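Local structure of VirX1 (6QGM) at residues B[460-463]-B[464-468]; B[299-303]-B[304-308]; B[514-518]-B[519-523]. The protein iodinates diverse substrates as a marine viral halogenase, probably flavin-dependent and belonging to the tryptophan halogenase family. All coordinates share one frame; numbering follows the deposited sequence.

Along the chain, contact 2 comes first, then contact 1, then contact 3. They run in series, so none nests within or crosses another. Each marks where a loop turns into a helix. Contact 2 ends the loop after strand 290-296 and starts helix 303-314 at the surface, beside the seven-stranded sheet. Contact 1 starts the buried helix 462-468, which packs between helices 382-408 and 129-134. Contact 3 ends the loop after helix 494-512 and starts helix 518-527, near strand 74-76. The three are separate: the nearest atoms of contacts 1 and 3 are about 18 Å apart, and those of contacts 2 and 3 about 26 Å.

Contact 1: B[460-463]-B[464-468]; sequences NGIS and FIIAG
G461 is the N-cap of the short helix 462-468, and its carbonyl faces F464 and I465 in the first turn. The bonds it accepts are weak. G461 O lies 3.2 Å from F464 N and 3.5 Å from I465 N. G461 has a positive phi, and with its backbone angles a beta carbon would be pressed against the carbonyl O of N460. Regular i to i+4 bonding begins one residue later. I466 N is 3.0 Å from I462 O, and the hydrogen bond is almost straight, 174° at the hydrogen. A467 N follows, with a hydrogen bond of 3.0 Å to S463 O.

The side chains follow this turn. I462 and I466 lie on the same flank of the helix, where I462 CG2 packs against I466 CD1 at 4.0 Å. I466 has CG1 between its backbone N and carbonyl carbon (chi1 65°), which brings CG1 to 3.4 Å from I462 O. F464 CG is anti to its own carbonyl carbon (chi1 -68°). The ring therefore leans back toward the start of the helix, and its edge meets G461 O in plane, with F464 CD2 4.0 Å from that oxygen.

Neighbouring elements bury the turn. I462 and I465 rest on F402 of helix 382-408. The F464 ring meets Y94 and lies edge-to-face with F130, while I466 and A467 touch W455. At the far end, G468 O accepts a hydrogen bond from R85.

The arrangement is that of a helix start with glycine at the N-cap position, within a hydrophobic core. Here it seats a short helix between helices 382-408 and 129-134 of the halogenase fold.

Contact 2: B[299-303]-B[304-308]; sequences RFVSK and DDAEA
V301 and S302 are extended and lead into a helical turn, where S302 meets D305 and A306. S302 is the N-cap, and K303 is the first residue of helix 303-314. S302 O accepts from A306 N at 3.0 Å. The next bond of the helix joins E307 N to K303 O at 3.1 Å.

The serine side chain adds the capping bond. OG sits between the backbone N and carbonyl carbon of S302 (chi1 73°), which points it at the backbone N-H of D305. It accepts from D305 N at 3.0 Å, with an angle of 155° at the hydrogen. V301 and A306 occupy the positions of a hydrophobic staple, with V301 CG1 4.2 Å from A306 CB. V301 CG2 also packs beside D305 CB. Both V301 and A306 touch Y296 of strand 290-296.

D304 and D305 put two acids in the first turn. Their charges would probably suit the positive end of the helix dipole. E307 OE2 forms a salt bridge with R311 NH2. The bond from S302 OG satisfies the D305 N-H at the helix start, where no preceding turn supplies a carbonyl, and the V301-A306 contact holds the same start against the sheet.

Contact 3: B[514-518]-B[519-523]; sequences TLPTH and YEFLR
T517 and E520 form a capping box at the start of helix 518-527, where the loop after helix 494-512 ends. The two residues bond reciprocally. T517 OG1 accepts from E520 N at 3.2 Å. In return, T517 N donates to E520 OE1 at 2.9 Å, nearly straight with 172° at the hydrogen. This donor meets OE1 on its anti side, 17° out of the carboxylate plane. E520 CG is anti to its own carbonyl carbon (chi1 -72°) and beside its backbone N; from there the extended chain brings OE1 back to T517 N.

The first helical bonds follow at once. F521 N donates to T517 O at 2.8 Å, and L522 N donates to H518 O. P516 and F521 stand at the positions of a hydrophobic staple, and P516 CG lies 4.4 Å from F521 CD2, at the edge of the ring. F521 also meets the ring of F159.

H518 ties the helix start to other parts of the fold. Its ND1 is hydrogen-bonded to M267 O and its NE2 to Y75 N, which fixes the rotation of the imidazole and is consistent with a proton on ND1. L522 completes the setting with a CH-pi contact: its CD1 lies over one face of the H518 ring, 3.8 Å from the centroid.

Contact 1: B[460-463]-B[464-468]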
loop_
_atom_site.group_PDB
_atom_site.type_symbol
_atom_site.label_atom_id
_atom_site.label_comp_id
_atom_site.label_asym_id
_atom_site.label_seq_id
_atom_site.Cartn_x
_atom_site.Cartn_y
_atom_site.Cartn_z
ATOM N N ASN B 460 8.747 14.940 1.191
ATOM C CA ASN B 460 8.533 16.391 0.955
ATOM C C ASN B 460 8.312 17.113 2.289
ATOM O O ASN B 460 7.147 17.261 2.684
ATOM C CB ASN B 460 7.384 16.646 -0.044
ATOM C CG ASN B 460 7.359 18.049 -0.653
ATOM O OD1 ASN B 460 7.792 19.036 -0.031
ATOM N ND2 ASN B 460 6.832 18.161 -1.873
ATOM N N GLY B 461 9.390 17.577 2.931
ATOM C CA GLY B 461 9.302 18.412 4.139
ATOM C C GLY B 461 10.045 17.793 5.307
ATOM O O GLY B 461 10.813 18.514 5.988
ATOM N N ILE B 462 9.826 16.497 5.535
ATOM C CA ILE B 462 10.551 15.693 6.557
ATOM C C ILE B 462 12.059 15.888 6.357
ATOM O O ILE B 462 12.779 16.018 7.377
ATOM C CB ILE B 462 10.135 14.209 6.494
ATOM C CG1 ILE B 462 8.755 14.012 7.136
ATOM C CG2 ILE B 462 11.186 13.320 7.158
ATOM C CD1 ILE B 462 8.083 12.712 6.761
ATOM N N SER B 463 12.520 15.902 5.107
ATOM C CA SER B 463 13.961 15.988 4.777
ATOM C C SER B 463 14.575 17.235 5.436
ATOM O O SER B 463 15.645 17.094 6.048
ATOM C CB SER B 463 14.186 15.947 3.293
ATOM O OG SER B 463 14.039 14.626 2.819
ATOM N N PHE B 464 13.909 18.391 5.374
ATOM C CA PHE B 464 14.453 19.658 5.926
ATOM C C PHE B 464 14.541 19.581 7.459
ATOM O O PHE B 464 15.483 20.126 8.043
ATOM C CB PHE B 464 13.588 20.848 5.516
ATOM C CG PHE B 464 13.629 21.164 4.046
ATOM C CD1 PHE B 464 14.661 21.913 3.502
ATOM C CD2 PHE B 464 12.640 20.679 3.206
ATOM C CE1 PHE B 464 14.697 22.183 2.144
ATOM C CE2 PHE B 464 12.673 20.952 1.848
ATOM C CZ PHE B 464 13.715 21.684 1.318
ATOM N N ILE B 465 13.580 18.919 8.088
ATOM C CA ILE B 465 13.436 18.826 9.571
ATOM C C ILE B 465 14.507 17.881 10.142
ATOM O O ILE B 465 15.244 18.325 11.044
ATOM C CB ILE B 465 12.007 18.385 9.944
ATOM C CG1 ILE B 465 10.948 19.344 9.393
ATOM C CG2 ILE B 465 11.870 18.225 11.455
ATOM C CD1 ILE B 465 11.208 20.806 9.682
ATOM N N ILE B 466 14.611 16.649 9.642
ATOM C CA ILE B 466 15.616 15.660 10.144
ATOM C C ILE B 466 17.042 16.081 9.739
ATOM O O ILE B 466 17.975 15.816 10.527
ATOM C CB ILE B 466 15.273 14.210 9.731
ATOM C CG1 ILE B 466 15.340 13.988 8.221
ATOM C CG2 ILE B 466 13.925 13.797 10.304
ATOM C CD1 ILE B 466 15.067 12.568 7.802
ATOM N N ALA B 467 17.211 16.746 8.593
ATOM C CA ALA B 467 18.492 17.383 8.183
ATOM C C ALA B 467 18.915 18.409 9.239
ATOM O O ALA B 467 20.080 18.331 9.706
ATOM C CB ALA B 467 18.377 18.033 6.825
ATOM N N GLY B 468 18.001 19.326 9.598
ATOM C CA GLY B 468 18.234 20.415 10.566
ATOM C C GLY B 468 18.507 19.884 11.954
ATOM O O GLY B 468 19.223 20.569 12.714
#

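Contact 2: B[299-303]-B[304-308]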
loop_
_atom_site.group_PDB
_atom_site.type_symbol
_atom_site.label_atom_id
_atom_site.label_comp_id
_atom_site.label_asym_id
_atom_site.label_seq_id
_atom_site.Cartn_x
_atom_site.Cartn_y
_atom_site.Cartn_z
ATOM N N ARG B 299 1.093 20.189 31.366
ATOM C CA ARG B 299 1.679 18.955 31.948
ATOM C C ARG B 299 3.048 19.220 32.578
ATOM O O ARG B 299 3.411 18.479 33.523
ATOM C CB ARG B 299 1.969 17.916 30.861
ATOM C CG ARG B 299 0.819 17.000 30.445
ATOM C CD ARG B 299 1.232 15.556 30.212
ATOM N NE ARG B 299 1.325 15.194 28.802
ATOM C CZ ARG B 299 2.287 14.454 28.262
ATOM N NH1 ARG B 299 2.261 14.233 26.955
ATOM N NH2 ARG B 299 3.296 13.980 28.989
ATOM N N PHE B 300 3.810 20.184 32.051
ATOM C CA PHE B 300 5.234 20.377 32.419
ATOM C C PHE B 300 5.486 21.754 33.046
ATOM O O PHE B 300 6.604 21.929 33.565
ATOM C CB PHE B 300 6.116 20.147 31.192
ATOM C CG PHE B 300 6.089 18.733 30.675
ATOM C CD1 PHE B 300 6.825 17.731 31.284
ATOM C CD2 PHE B 300 5.325 18.409 29.563
ATOM C CE1 PHE B 300 6.785 16.436 30.797
ATOM C CE2 PHE B 300 5.311 17.116 29.060
ATOM C CZ PHE B 300 6.011 16.126 29.703
ATOM N N VAL B 301 4.533 22.692 32.990
ATOM C CA VAL B 301 4.745 24.097 33.464
ATOM C C VAL B 301 3.393 24.749 33.796
ATOM O O VAL B 301 2.400 24.502 33.081
ATOM C CB VAL B 301 5.547 24.919 32.431
ATOM C CG1 VAL B 301 4.745 25.189 31.160
ATOM C CG2 VAL B 301 6.093 26.210 33.010
ATOM N N SER B 302 3.371 25.559 34.857
ATOM C CA SER B 302 2.227 26.414 35.274
ATOM C C SER B 302 2.045 27.574 34.286
ATOM O O SER B 302 3.015 27.919 33.567
ATOM C CB SER B 302 2.454 26.949 36.653
ATOM O OG SER B 302 3.460 27.964 36.666
ATOM N N LYS B 303 0.854 28.175 34.282
ATOM C CA LYS B 303 0.524 29.365 33.459
ATOM C C LYS B 303 1.483 30.514 33.830
ATOM O O LYS B 303 2.060 31.147 32.904
ATOM C CB LYS B 303 -0.953 29.711 33.639
ATOM C CG LYS B 303 -1.488 30.752 32.682
ATOM C CD LYS B 303 -2.913 31.176 32.975
ATOM C CE LYS B 303 -2.962 32.548 33.601
ATOM N NZ LYS B 303 -4.151 32.746 34.473
ATOM N N ASP B 304 1.689 30.744 35.130
ATOM C CA ASP B 304 2.510 31.853 35.682
ATOM C C ASP B 304 3.976 31.686 35.264
ATOM O O ASP B 304 4.613 32.696 34.908
ATOM C CB ASP B 304 2.440 31.898 37.207
ATOM C CG ASP B 304 1.161 32.490 37.777
ATOM O OD1 ASP B 304 0.127 32.506 37.060
ATOM O OD2 ASP B 304 1.206 32.921 38.952
ATOM N N ASP B 305 4.492 30.456 35.345
ATOM C CA ASP B 305 5.895 30.113 34.995
ATOM C C ASP B 305 6.116 30.295 33.485
ATOM O O ASP B 305 7.170 30.850 33.112
ATOM C CB ASP B 305 6.248 28.681 35.406
ATOM C CG ASP B 305 6.579 28.480 36.871
ATOM O OD1 ASP B 305 6.273 29.392 37.678
ATOM O OD2 ASP B 305 7.143 27.404 37.183
ATOM N N ALA B 306 5.180 29.818 32.649
ATOM C CA ALA B 306 5.239 29.951 31.173
ATOM C C ALA B 306 5.274 31.429 30.761
ATOM O O ALA B 306 5.982 31.773 29.788
ATOM C CB ALA B 306 4.066 29.255 30.562
ATOM N N GLU B 307 4.530 32.284 31.471
ATOM C CA GLU B 307 4.430 33.733 31.170
ATOM C C GLU B 307 5.733 34.439 31.565
ATOM O O GLU B 307 6.145 35.379 30.850
ATOM C CB GLU B 307 3.237 34.344 31.886
ATOM C CG GLU B 307 3.136 35.841 31.635
ATOM C CD GLU B 307 1.808 36.448 32.002
ATOM O OE1 GLU B 307 0.793 35.758 31.753
ATOM O OE2 GLU B 307 1.803 37.586 32.526
ATOM N N ALA B 308 6.340 34.030 32.676
ATOM C CA ALA B 308 7.623 34.582 33.158
ATOM C C ALA B 308 8.717 34.216 32.137
ATOM O O ALA B 308 9.480 35.107 31.724
ATOM C CB ALA B 308 7.901 34.074 34.553
#

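Contact 3: B[514-518]-B[519-523]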
loop_
_atom_site.group_PDB
_atom_site.type_symbol
_atom_site.label_atom_id
_atom_site.label_comp_id
_atom_site.label_asym_id
_atom_site.label_seq_id
_atom_site.Cartn_x
_atom_site.Cartn_y
_atom_site.Cartn_z
ATOM N N THR B 514 22.539 42.144 -3.625
ATOM C CA THR B 514 22.201 43.249 -4.566
ATOM C C THR B 514 20.677 43.393 -4.676
ATOM O O THR B 514 20.216 44.399 -5.233
ATOM C CB THR B 514 22.850 43.055 -5.947
ATOM O OG1 THR B 514 22.109 42.097 -6.709
ATOM C CG2 THR B 514 24.307 42.659 -5.855
ATOM N N LEU B 515 19.915 42.416 -4.175
ATOM C CA LEU B 515 18.426 42.404 -4.267
ATOM C C LEU B 515 17.860 43.348 -3.208
ATOM O O LEU B 515 18.485 43.583 -2.177
ATOM C CB LEU B 515 17.887 40.985 -4.068
ATOM C CG LEU B 515 18.205 39.998 -5.201
ATOM C CD1 LEU B 515 17.771 38.582 -4.825
ATOM C CD2 LEU B 515 17.537 40.418 -6.514
ATOM N N PRO B 516 16.655 43.918 -3.424
ATOM C CA PRO B 516 15.974 44.667 -2.373
ATOM C C PRO B 516 15.686 43.803 -1.133
ATOM O O PRO B 516 15.463 42.611 -1.268
ATOM C CB PRO B 516 14.669 45.145 -3.023
ATOM C CG PRO B 516 14.510 44.309 -4.284
ATOM C CD PRO B 516 15.901 43.875 -4.684
ATOM N N THR B 517 15.709 44.427 0.050
ATOM C CA THR B 517 15.309 43.810 1.341
ATOM C C THR B 517 13.796 43.638 1.345
ATOM O O THR B 517 13.128 44.397 0.629
ATOM C CB THR B 517 15.731 44.655 2.547
ATOM O OG1 THR B 517 14.988 45.873 2.493
ATOM C CG2 THR B 517 17.210 44.961 2.572
ATOM N N HIS B 518 13.287 42.694 2.133
ATOM C CA HIS B 518 11.838 42.433 2.356
ATOM C C HIS B 518 11.081 43.763 2.510
ATOM O O HIS B 518 10.067 43.949 1.812
ATOM C CB HIS B 518 11.645 41.512 3.579
ATOM C CG HIS B 518 10.240 41.090 3.794
ATOM N ND1 HIS B 518 9.757 40.749 5.033
ATOM C CD2 HIS B 518 9.212 40.954 2.926
ATOM C CE1 HIS B 518 8.488 40.419 4.923
ATOM N NE2 HIS B 518 8.128 40.543 3.644
ATOM N N TYR B 519 11.568 44.655 3.378
ATOM C CA TYR B 519 10.912 45.939 3.712
ATOM C C TYR B 519 10.888 46.822 2.458
ATOM O O TYR B 519 9.819 47.351 2.096
ATOM C CB TYR B 519 11.609 46.615 4.904
ATOM C CG TYR B 519 11.242 48.067 5.009
ATOM C CD1 TYR B 519 10.034 48.461 5.545
ATOM C CD2 TYR B 519 12.082 49.043 4.497
ATOM C CE1 TYR B 519 9.661 49.794 5.559
ATOM C CE2 TYR B 519 11.721 50.378 4.496
ATOM C CZ TYR B 519 10.507 50.757 5.040
ATOM O OH TYR B 519 10.138 52.071 5.095
ATOM N N GLU B 520 12.048 46.981 1.817
ATOM C CA GLU B 520 12.200 47.774 0.567
ATOM C C GLU B 520 11.221 47.236 -0.482
ATOM O O GLU B 520 10.512 48.056 -1.080
ATOM C CB GLU B 520 13.639 47.728 0.056
ATOM C CG GLU B 520 14.622 48.526 0.894
ATOM C CD GLU B 520 16.080 48.338 0.498
ATOM O OE1 GLU B 520 16.414 47.262 -0.045
ATOM O OE2 GLU B 520 16.866 49.340 0.627
ATOM N N PHE B 521 11.161 45.914 -0.689
ATOM C CA PHE B 521 10.284 45.282 -1.711
ATOM C C PHE B 521 8.835 45.659 -1.409
ATOM O O PHE B 521 8.145 46.127 -2.328
ATOM C CB PHE B 521 10.448 43.761 -1.768
ATOM C CG PHE B 521 9.742 43.097 -2.932
ATOM C CD1 PHE B 521 8.383 42.812 -2.893
ATOM C CD2 PHE B 521 10.442 42.780 -4.082
ATOM C CE1 PHE B 521 7.751 42.208 -3.968
ATOM C CE2 PHE B 521 9.807 42.174 -5.153
ATOM C CZ PHE B 521 8.467 41.891 -5.094
ATOM N N LEU B 522 8.395 45.471 -0.160
ATOM C CA LEU B 522 7.004 45.753 0.277
ATOM C C LEU B 522 6.706 47.236 0.021
ATOM O O LEU B 522 5.637 47.540 -0.550
ATOM C CB LEU B 522 6.843 45.384 1.756
ATOM C CG LEU B 522 6.685 43.892 2.076
ATOM C CD1 LEU B 522 6.812 43.626 3.577
ATOM C CD2 LEU B 522 5.356 43.362 1.560
ATOM N N ARG B 523 7.631 48.115 0.417
ATOM C CA ARG B 523 7.469 49.589 0.343
ATOM C C ARG B 523 7.268 50.001 -1.123
ATOM O O ARG B 523 6.335 50.787 -1.389
ATOM C CB ARG B 523 8.683 50.287 0.960
ATOM C CG ARG B 523 8.556 51.803 1.039
ATOM C CD ARG B 523 9.885 52.448 1.369
ATOM N NE ARG B 523 10.824 52.156 0.302
ATOM C CZ ARG B 523 12.151 52.153 0.426
ATOM N NH1 ARG B 523 12.718 52.462 1.584
ATOM N NH2 ARG B 523 12.902 51.809 -0.605
#